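Local coordinates for protein cytochrome p450EpoK (Sorangium cellulosum, PDB 1PKF) that is a haem protein of the cytochrome P450 family that binds protoporphyrin IX containing iron and, in this model, epothilone D, at residues 17-22 / 301-306; 117-122 / 368-373; 263-268 / 404-409. All blocks are in the same frame, centred on the assembly; numbering follows the deposited sequence.

Interaction 1. Residues 17-22 / 301-306; sequences FKPFAP and LRIGTV. With EPD (epothilone D), chain C.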
loop_
_atom_site.group_PDB
_atom_site.type_symbol
_atom_site.label_atom_id
_atom_site.label_comp_id
_atom_site.label_asym_id
_atom_site.label_seq_id
_atom_site.Cartn_x
_atom_site.Cartn_y
_atom_site.Cartn_z
ATOM N N PHE A 17 8.850 21.378 5.008
ATOM C CA PHE A 17 8.468 19.960 4.743
ATOM C C PHE A 17 9.644 19.000 4.953
ATOM O O PHE A 17 10.579 18.930 4.148
ATOM C CB PHE A 17 7.911 19.782 3.339
ATOM C CG PHE A 17 7.339 18.395 3.056
ATOM C CD1 PHE A 17 6.462 17.792 3.910
ATOM C CD2 PHE A 17 7.665 17.740 1.884
ATOM C CE1 PHE A 17 5.959 16.534 3.630
ATOM C CE2 PHE A 17 7.155 16.496 1.598
ATOM C CZ PHE A 17 6.306 15.897 2.482
ATOM N N LYS A 18 9.555 18.263 6.041
ATOM C CA LYS A 18 10.565 17.331 6.482
ATOM C C LYS A 18 9.914 15.994 6.885
ATOM O O LYS A 18 9.765 15.681 8.078
ATOM C CB LYS A 18 11.299 17.941 7.682
ATOM C CG LYS A 18 12.150 19.149 7.320
ATOM C CD LYS A 18 12.889 19.604 8.544
ATOM C CE LYS A 18 13.544 20.980 8.335
ATOM N NZ LYS A 18 13.381 21.784 9.568
ATOM N N PRO A 19 9.524 15.210 5.892
ATOM C CA PRO A 19 8.805 13.944 6.133
ATOM C C PRO A 19 9.651 12.809 6.691
ATOM O O PRO A 19 9.098 11.739 6.926
ATOM C CB PRO A 19 8.308 13.577 4.750
ATOM C CG PRO A 19 9.285 14.169 3.852
ATOM C CD PRO A 19 9.706 15.478 4.459
ATOM N N PHE A 20 10.963 13.017 6.853
ATOM C CA PHE A 20 11.846 12.040 7.487
ATOM C C PHE A 20 12.343 12.500 8.838
ATOM O O PHE A 20 13.101 11.778 9.480
ATOM C CB PHE A 20 13.026 11.690 6.562
ATOM C CG PHE A 20 12.584 11.015 5.324
ATOM C CD1 PHE A 20 12.440 11.718 4.148
ATOM C CD2 PHE A 20 12.167 9.698 5.359
ATOM C CE1 PHE A 20 11.974 11.095 3.001
ATOM C CE2 PHE A 20 11.690 9.078 4.219
ATOM C CZ PHE A 20 11.596 9.779 3.042
ATOM N N ALA A 21 11.895 13.676 9.289
ATOM C CA ALA A 21 12.181 14.115 10.641
ATOM C C ALA A 21 11.628 13.102 11.634
ATOM O O ALA A 21 10.570 12.529 11.411
ATOM C CB ALA A 21 11.590 15.504 10.915
ATOM N N PRO A 22 12.366 12.831 12.707
ATOM C CA PRO A 22 11.813 12.058 13.815
ATOM C C PRO A 22 10.514 12.680 14.318
ATOM O O PRO A 22 10.408 13.890 14.437
ATOM C CB PRO A 22 12.909 12.124 14.913
ATOM C CG PRO A 22 14.095 12.876 14.323
ATOM C CD PRO A 22 13.787 13.196 12.900
ATOM N N LEU A 301 0.516 6.464 4.233
ATOM C CA LEU A 301 1.561 6.991 3.379
ATOM C C LEU A 301 2.290 8.154 4.071
ATOM O O LEU A 301 1.666 8.930 4.792
ATOM C CB LEU A 301 1.013 7.417 2.047
ATOM C CG LEU A 301 0.513 6.275 1.184
ATOM C CD1 LEU A 301 -0.247 6.788 -0.016
ATOM C CD2 LEU A 301 1.694 5.379 0.733
ATOM N N ARG A 302 3.622 8.175 3.923
ATOM C CA ARG A 302 4.492 9.237 4.443
ATOM C C ARG A 302 4.294 10.541 3.673
ATOM O O ARG A 302 4.177 11.619 4.257
ATOM C CB ARG A 302 5.973 8.793 4.315
ATOM C CG ARG A 302 6.982 9.685 5.025
ATOM C CD ARG A 302 8.419 9.104 5.105
ATOM N NE ARG A 302 8.456 7.925 5.955
ATOM C CZ ARG A 302 8.646 7.960 7.256
ATOM N NH1 ARG A 302 8.857 9.107 7.873
ATOM N NH2 ARG A 302 8.662 6.840 7.956
ATOM N N ILE A 303 4.307 10.434 2.358
ATOM C CA ILE A 303 4.149 11.561 1.468
ATOM C C ILE A 303 2.935 11.345 0.537
ATOM O O ILE A 303 1.950 12.088 0.585
ATOM C CB ILE A 303 5.432 11.802 0.647
ATOM C CG1 ILE A 303 6.673 11.843 1.584
ATOM C CG2 ILE A 303 5.299 13.083 -0.110
ATOM C CD1 ILE A 303 7.851 11.037 1.121
ATOM N N GLY A 304 2.993 10.339 -0.322
ATOM C CA GLY A 304 1.858 10.043 -1.168
ATOM C C GLY A 304 2.293 9.256 -2.362
ATOM O O GLY A 304 3.020 8.297 -2.228
ATOM N N THR A 305 1.819 9.643 -3.536
ATOM C CA THR A 305 2.214 8.957 -4.744
ATOM C C THR A 305 2.676 10.015 -5.721
ATOM O O THR A 305 2.600 11.204 -5.412
ATOM C CB THR A 305 1.063 8.069 -5.264
ATOM O OG1 THR A 305 1.513 7.320 -6.406
ATOM C CG2 THR A 305 -0.111 8.934 -5.751
ATOM N N VAL A 306 3.194 9.594 -6.857
ATOM C CA VAL A 306 3.849 10.503 -7.779
ATOM C C VAL A 306 3.237 10.487 -9.173
ATOM O O VAL A 306 2.684 9.483 -9.625
ATOM C CB VAL A 306 5.373 10.198 -7.934
ATOM C CG1 VAL A 306 6.043 10.466 -6.642
ATOM C CG2 VAL A 306 5.634 8.742 -8.329
HETATM C C51 EPD C . 0.259 2.012 -1.422
HETATM C C5 EPD C . 1.026 1.924 -2.724
HETATM C C4 EPD C . 1.467 0.720 -3.028
HETATM C C3 EPD C . 2.051 0.392 -4.369
HETATM C C2 EPD C . 3.488 -0.211 -4.234
HETATM C C20 EPD C . 4.143 -0.612 -5.637
HETATM C C21 EPD C . 5.652 -0.814 -5.656
HETATM C C22 EPD C . 3.300 -0.662 -6.686
HETATM C C23 EPD C . 3.696 -0.966 -8.014
HETATM C C24 EPD C . 3.024 -1.204 -9.094
HETATM S S1 EPD C . 4.040 -1.483 -10.483
HETATM C C25 EPD C . 5.378 -1.210 -9.427
HETATM C C27 EPD C . 6.749 -1.311 -10.033
HETATM N N26 EPD C . 5.109 -0.946 -8.233
HETATM C C6 EPD C . 0.818 2.984 -3.829
HETATM C C7 EPD C . 1.065 4.414 -3.368
HETATM C C8 EPD C . 2.584 4.618 -3.221
HETATM C C9 EPD C . 3.503 5.310 -4.196
HETATM C C91 EPD C . 3.877 4.714 -5.495
HETATM C C10 EPD C . 4.858 5.154 -3.336
HETATM O O10 EPD C . 4.617 5.893 -2.076
HETATM C C11 EPD C . 6.205 5.490 -4.098
HETATM C C28 EPD C . 6.352 6.944 -4.520
HETATM C C12 EPD C . 7.425 5.116 -3.259
HETATM O O12 EPD C . 7.678 5.903 -2.335
HETATM C C13 EPD C . 8.172 3.814 -3.635
HETATM C C30 EPD C . 8.716 3.802 -5.043
HETATM C C29 EPD C . 9.226 3.419 -2.598
HETATM C C14 EPD C . 7.108 2.606 -3.690
HETATM O O14 EPD C . 7.636 1.399 -4.254
HETATM C C15 EPD C . 6.584 2.119 -2.368
HETATM C C16 EPD C . 5.465 1.041 -2.589
HETATM O O16 EPD C . 5.135 0.328 -1.668
HETATM O O1 EPD C . 4.813 0.905 -3.893
HETATM O O HOH W 1 9.337 9.917 10.824
#

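Interaction 2. Residues 117-122 / 368-373; sequences RAIDLL and VSLARL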
loop_
_atom_site.group_PDB
_atom_site.type_symbol
_atom_site.label_atom_id
_atom_site.label_comp_id
_atom_site.label_asym_id
_atom_site.label_seq_id
_atom_site.Cartn_x
_atom_site.Cartn_y
_atom_site.Cartn_z
ATOM N N ARG A 117 -16.205 -10.568 -4.941
ATOM C CA ARG A 117 -16.740 -11.914 -5.128
ATOM C C ARG A 117 -15.643 -12.947 -5.361
ATOM O O ARG A 117 -15.641 -14.004 -4.729
ATOM C CB ARG A 117 -17.692 -11.929 -6.319
ATOM C CG ARG A 117 -18.611 -13.136 -6.368
ATOM C CD ARG A 117 -19.778 -12.955 -7.349
ATOM N NE ARG A 117 -20.229 -14.231 -7.908
ATOM C CZ ARG A 117 -20.919 -14.364 -9.041
ATOM N NH1 ARG A 117 -21.248 -13.290 -9.758
ATOM N NH2 ARG A 117 -21.285 -15.576 -9.452
ATOM N N ALA A 118 -14.725 -12.649 -6.277
ATOM C CA ALA A 118 -13.564 -13.512 -6.490
ATOM C C ALA A 118 -12.721 -13.675 -5.221
ATOM O O ALA A 118 -12.323 -14.786 -4.881
ATOM C CB ALA A 118 -12.719 -13.000 -7.610
ATOM N N ILE A 119 -12.441 -12.608 -4.489
ATOM C CA ILE A 119 -11.524 -12.790 -3.355
ATOM C C ILE A 119 -12.198 -13.435 -2.138
ATOM O O ILE A 119 -11.513 -13.853 -1.213
ATOM C CB ILE A 119 -10.834 -11.480 -2.923
ATOM C CG1 ILE A 119 -11.817 -10.636 -2.171
ATOM C CG2 ILE A 119 -10.197 -10.734 -4.124
ATOM C CD1 ILE A 119 -11.182 -9.641 -1.364
ATOM N N ASP A 120 -13.531 -13.494 -2.143
ATOM C CA ASP A 120 -14.295 -14.132 -1.073
ATOM C C ASP A 120 -13.886 -15.567 -0.794
ATOM O O ASP A 120 -13.994 -16.022 0.309
ATOM C CB ASP A 120 -15.794 -14.117 -1.384
ATOM C CG ASP A 120 -16.618 -14.166 -0.136
ATOM O OD1 ASP A 120 -16.774 -13.103 0.493
ATOM O OD2 ASP A 120 -17.089 -15.219 0.356
ATOM N N LEU A 121 -13.395 -16.265 -1.803
ATOM C CA LEU A 121 -12.903 -17.622 -1.647
ATOM C C LEU A 121 -11.764 -17.710 -0.624
ATOM O O LEU A 121 -11.535 -18.765 -0.033
ATOM C CB LEU A 121 -12.438 -18.152 -3.003
ATOM C CG LEU A 121 -13.500 -18.429 -4.083
ATOM C CD1 LEU A 121 -14.631 -19.321 -3.542
ATOM C CD2 LEU A 121 -14.091 -17.139 -4.689
ATOM N N LEU A 122 -11.081 -16.587 -0.383
ATOM C CA LEU A 122 -9.886 -16.570 0.447
ATOM C C LEU A 122 -10.244 -16.507 1.903
ATOM O O LEU A 122 -9.389 -16.674 2.764
ATOM C CB LEU A 122 -8.993 -15.374 0.083
ATOM C CG LEU A 122 -8.558 -15.285 -1.387
ATOM C CD1 LEU A 122 -7.499 -14.200 -1.596
ATOM C CD2 LEU A 122 -7.998 -16.611 -1.903
ATOM N N VAL A 368 -7.874 -3.489 -3.442
ATOM C CA VAL A 368 -8.727 -2.922 -2.399
ATOM C C VAL A 368 -9.650 -3.950 -1.748
ATOM O O VAL A 368 -9.751 -3.978 -0.550
ATOM C CB VAL A 368 -9.549 -1.694 -2.889
ATOM C CG1 VAL A 368 -10.432 -2.020 -4.102
ATOM C CG2 VAL A 368 -10.367 -1.116 -1.744
ATOM N N SER A 369 -10.316 -4.788 -2.514
ATOM C CA SER A 369 -11.198 -5.769 -1.887
ATOM C C SER A 369 -10.409 -6.794 -1.071
ATOM O O SER A 369 -10.853 -7.225 -0.046
ATOM C CB SER A 369 -12.059 -6.471 -2.938
ATOM O OG SER A 369 -12.921 -5.518 -3.554
ATOM N N LEU A 370 -9.211 -7.157 -1.511
ATOM C CA LEU A 370 -8.374 -8.079 -0.740
ATOM C C LEU A 370 -7.886 -7.433 0.564
ATOM O O LEU A 370 -7.939 -8.038 1.628
ATOM C CB LEU A 370 -7.195 -8.529 -1.603
ATOM C CG LEU A 370 -6.313 -9.598 -0.989
ATOM C CD1 LEU A 370 -7.146 -10.780 -0.437
ATOM C CD2 LEU A 370 -5.321 -10.062 -2.051
ATOM N N ALA A 371 -7.453 -6.175 0.490
ATOM C CA ALA A 371 -6.983 -5.491 1.688
ATOM C C ALA A 371 -8.097 -5.382 2.704
ATOM O O ALA A 371 -7.874 -5.620 3.877
ATOM C CB ALA A 371 -6.476 -4.092 1.336
ATOM N N ARG A 372 -9.301 -5.026 2.255
ATOM C CA ARG A 372 -10.453 -4.876 3.167
ATOM C C ARG A 372 -10.853 -6.197 3.794
ATOM O O ARG A 372 -11.121 -6.268 4.974
ATOM C CB ARG A 372 -11.671 -4.285 2.429
ATOM C CG ARG A 372 -11.562 -2.782 2.105
ATOM C CD ARG A 372 -12.773 -2.256 1.288
ATOM N NE ARG A 372 -12.652 -0.831 0.992
ATOM C CZ ARG A 372 -13.055 -0.255 -0.127
ATOM N NH1 ARG A 372 -13.644 -0.956 -1.096
ATOM N NH2 ARG A 372 -12.866 1.051 -0.274
ATOM N N LEU A 373 -10.864 -7.266 3.009
ATOM C CA LEU A 373 -11.196 -8.584 3.574
ATOM C C LEU A 373 -10.193 -9.053 4.619
ATOM O O LEU A 373 -10.574 -9.482 5.718
ATOM C CB LEU A 373 -11.302 -9.621 2.470
ATOM C CG LEU A 373 -11.577 -11.047 2.982
ATOM C CD1 LEU A 373 -12.970 -11.157 3.621
ATOM C CD2 LEU A 373 -11.446 -12.004 1.852
#

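Interaction 3. Residues 263-268 / 404-409; sequences IAFAVL and RNIESL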
loop_
_atom_site.group_PDB
_atom_site.type_symbol
_atom_site.label_atom_id
_atom_site.label_comp_id
_atom_site.label_asym_id
_atom_site.label_seq_id
_atom_site.Cartn_x
_atom_site.Cartn_y
_atom_site.Cartn_z
ATOM N N ILE A 263 -3.782 -3.036 8.927
ATOM C CA ILE A 263 -4.185 -3.838 10.073
ATOM C C ILE A 263 -3.670 -3.222 11.372
ATOM O O ILE A 263 -4.414 -3.082 12.360
ATOM C CB ILE A 263 -3.678 -5.289 9.910
ATOM C CG1 ILE A 263 -4.467 -6.020 8.847
ATOM C CG2 ILE A 263 -3.789 -6.058 11.211
ATOM C CD1 ILE A 263 -3.781 -7.285 8.351
ATOM N N ALA A 264 -2.405 -2.826 11.381
ATOM C CA ALA A 264 -1.817 -2.254 12.594
ATOM C C ALA A 264 -2.387 -0.876 12.949
ATOM O O ALA A 264 -2.651 -0.599 14.115
ATOM C CB ALA A 264 -0.275 -2.183 12.460
ATOM N N PHE A 265 -2.536 -0.005 11.945
ATOM C CA PHE A 265 -3.118 1.303 12.158
ATOM C C PHE A 265 -4.589 1.176 12.601
ATOM O O PHE A 265 -5.090 2.008 13.333
ATOM C CB PHE A 265 -3.068 2.136 10.894
ATOM C CG PHE A 265 -1.796 2.932 10.710
ATOM C CD1 PHE A 265 -0.561 2.323 10.696
ATOM C CD2 PHE A 265 -1.855 4.282 10.468
ATOM C CE1 PHE A 265 0.615 3.070 10.467
ATOM C CE2 PHE A 265 -0.699 5.026 10.267
ATOM C CZ PHE A 265 0.545 4.404 10.281
ATOM N N ALA A 266 -5.266 0.123 12.162
ATOM C CA ALA A 266 -6.663 -0.096 12.545
ATOM C C ALA A 266 -6.746 -0.400 14.013
ATOM O O ALA A 266 -7.494 0.242 14.736
ATOM C CB ALA A 266 -7.272 -1.219 11.733
ATOM N N VAL A 267 -5.952 -1.370 14.461
ATOM C CA VAL A 267 -5.922 -1.725 15.865
ATOM C C VAL A 267 -5.535 -0.535 16.715
ATOM O O VAL A 267 -6.158 -0.277 17.727
ATOM C CB VAL A 267 -4.943 -2.864 16.130
ATOM C CG1 VAL A 267 -4.752 -3.082 17.638
ATOM C CG2 VAL A 267 -5.427 -4.149 15.449
ATOM N N LEU A 268 -4.484 0.172 16.311
ATOM C CA LEU A 268 -4.001 1.350 17.018
ATOM C C LEU A 268 -5.126 2.353 17.205
ATOM O O LEU A 268 -5.350 2.861 18.315
ATOM C CB LEU A 268 -2.857 2.018 16.225
ATOM C CG LEU A 268 -2.308 3.327 16.799
ATOM C CD1 LEU A 268 -0.885 3.700 16.300
ATOM C CD2 LEU A 268 -3.244 4.452 16.453
ATOM N N ARG A 404 4.480 5.512 6.713
ATOM C CA ARG A 404 4.636 5.777 8.144
ATOM C C ARG A 404 4.621 4.430 8.848
ATOM O O ARG A 404 3.628 4.005 9.432
ATOM C CB ARG A 404 3.497 6.657 8.666
ATOM C CG ARG A 404 3.312 7.964 7.932
ATOM C CD ARG A 404 1.921 8.652 8.193
ATOM N NE ARG A 404 1.659 8.674 9.617
ATOM C CZ ARG A 404 0.480 8.633 10.192
ATOM N NH1 ARG A 404 -0.626 8.578 9.463
ATOM N NH2 ARG A 404 0.415 8.642 11.513
ATOM N N ASN A 405 5.739 3.738 8.775
ATOM C CA ASN A 405 5.767 2.336 9.137
ATOM C C ASN A 405 5.784 2.100 10.632
ATOM O O ASN A 405 6.584 2.672 11.311
ATOM C CB ASN A 405 6.930 1.621 8.427
ATOM C CG ASN A 405 8.320 2.220 8.737
ATOM O OD1 ASN A 405 8.565 3.455 8.665
ATOM N ND2 ASN A 405 9.264 1.309 9.025
ATOM N N ILE A 406 4.865 1.293 11.158
ATOM C CA ILE A 406 4.895 0.945 12.577
ATOM C C ILE A 406 5.739 -0.296 12.708
ATOM O O ILE A 406 5.461 -1.296 12.058
ATOM C CB ILE A 406 3.505 0.695 13.165
ATOM C CG1 ILE A 406 2.664 1.964 13.122
ATOM C CG2 ILE A 406 3.612 0.308 14.636
ATOM C CD1 ILE A 406 1.294 1.855 13.888
ATOM N N GLU A 407 6.791 -0.219 13.512
ATOM C CA GLU A 407 7.704 -1.356 13.692
ATOM C C GLU A 407 7.224 -2.310 14.783
ATOM O O GLU A 407 7.443 -3.537 14.697
ATOM C CB GLU A 407 9.131 -0.848 13.977
ATOM C CG GLU A 407 9.631 0.076 12.867
ATOM C CD GLU A 407 11.124 0.398 12.938
ATOM O OE1 GLU A 407 11.789 0.340 11.869
ATOM O OE2 GLU A 407 11.609 0.754 14.036
ATOM N N SER A 408 6.585 -1.739 15.804
ATOM C CA SER A 408 5.990 -2.511 16.876
ATOM C C SER A 408 4.771 -1.821 17.494
ATOM O O SER A 408 4.676 -0.622 17.564
ATOM C CB SER A 408 7.034 -2.818 17.965
ATOM O OG SER A 408 7.591 -1.615 18.454
ATOM N N LEU A 409 3.824 -2.626 17.934
ATOM C CA LEU A 409 2.610 -2.142 18.540
ATOM C C LEU A 409 2.294 -3.147 19.638
ATOM O O LEU A 409 1.600 -4.154 19.424
ATOM C CB LEU A 409 1.511 -2.055 17.480
ATOM C CG LEU A 409 0.097 -1.758 17.962
ATOM C CD1 LEU A 409 0.110 -0.535 18.800
ATOM C CD2 LEU A 409 -0.869 -1.581 16.794
#

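Interaction 1. Residues 17-22 / 301-306
Arg302, in the loop leading into strand 304-309 of the mixed sheet of the cytochrome P450 fold, reaches to the N-terminal loop, where Lys18 to Ala21 form a type I beta turn. Its CB points toward that loop, and CG, set anti to the backbone N (chi1 -170°), passes 4.1 Å from Pro19 CB. CD lies next to the Phe20 ring, 3.4 Å from CE2, and the chain then bends at chi3. Ring and guanidinium planes are 12° apart, but the side chains cross at about a right angle and Phe20 CE2 approaches the guanidinium obliquely. NH1 donates to Pro19 O at 2.8 Å, with an N-H...O angle of 161°; the acceptor lies in the guanidinium plane and the donor in the carbonyl plane. NH1 also donates to a water, which in turn donates to Ala21 O. NE and NH2 bond to the carbonyls of His400 and Gly398, so all three nitrogens fix the rotation of the buried group.

Ile303 makes the apolar half of the contact: CG1 packs 4.0 Å from Pro19 CB, and CG2 meets the edge of the Phe17 ring at CZ. One face of that ring is covered by Pro19 CD, over its centre.

Beyond it, Thr305 OG1 is hydrogen-bonded to a haem oxygen and lies 3.6 Å from C9 of epothilone D, whose O10 donates to Gly304 O at 2.9 Å.

Interaction 2. Residues 117-122 / 368-373
Ile119 pushes its CD1 methyl into the surface of helix 368-385, between the side chains of Ser369, Leu370 and Leu373. CG1 sits between the backbone N and the carbonyl carbon (chi1 75°), and chi2 near 160° extends the branch to the opposite helix. CD1 comes 3.6 Å from Ser369 CB, 3.8 Å from Leu373 CB and 4.1 Å from Leu370 CB. The modelled approach of this methyl to the Ser369 carbonyl is too tight to be trusted, so its exact depth is doubtful.

Leu373 answers from the other helix. Its CG is anti to the backbone N (chi1 177°), and CD2 lies alongside the turn of the partner, 3.6 Å from Ile119 O; that oxygen already accepts a backbone bond from Leu122 N. Three residues on, Leu122 meets Leu370 methyl to methyl, CD1 to CD1 at 3.6 Å, with the two side chains crossing at about a right angle. Leu373 also touches Arg123 and Ile126 of helix 123-137, so the patch extends to the next helix.

In the P450 fold, helix 368-385 follows the haem-binding loop, and Ala371, pointing away from this contact, touches the haem. No hydrogen bond crosses between 117-122 and 368-373. What joins them is aliphatic packing, which implies adhesion through shape and burial of methyl groups, without a directional bond to fix the register.

Interaction 3. Residues 263-268 / 404-409
Helix segment 263-268 and the chain 404-409, which enters strand 406-412, approach each other most closely at Ala264 and Leu409, whose CA atoms are 7.4 Å apart. The helix is part of 241-272, the long central helix of the cytochrome P450 fold, and the strand belongs to a small antiparallel sheet packed against it.

Phe265 is the main side chain on the helix. Its first bond leads away from the strand, but with CG anti to the carbonyl carbon (chi1 -88°) the ring end swings back to it. CZ lies 3.2 Å from Arg404 O, which sits at the ring edge and in its plane, while CE1 is 3.5 Å from Ile406 CG1. Arg404 bends at chi3 and brings its guanidinium around so that CE2 of the ring stands 3.6 Å over one face, offset toward the rim. The two planes are 82° apart, so the ring meets the cationic group with an edge. The guanidinium is held by Ala25 O through NE, Asn299 O through NH1 and a salt bridge from NH2 to Glu298, which together would fix its rotation beneath the ring.

Farther along, Ile406 sends CD1 to within 3.7 Å of Leu268 CD1, the two side chains crossing at a slant. Leu409 packs on the same turn, from Ala264 to Leu268: CD2 is 4.2 Å from Val267 CG1, and the same methyl comes 3.4 Å from Ala264 O, a carbonyl that already accepts the helical bond from Leu268 N.

Along the chain the first segments come in the order 17-22, 117-122 and 263-268, and their partners in the order 301-306, 368-373 and 404-409, so all three contacts interleave. Interactions 1 and 3 have centres about 17 Å apart and touch, Leu301 O lying 3.4 Å from Arg404 CD; they join the N-terminal loop, the residues leading into strand 304-309, the antiparallel sheet of strand 406-412 and helix 241-272. Interaction 2 lies opposite interaction 1 across the chain's centre, their centres about 29 Å apart; its centre is about 21 Å from that of interaction 3. Ile263 also touches helix 368-385, relating the last two. Distant segments thus meet, and interactions 1 and 2 include haem-touching residues.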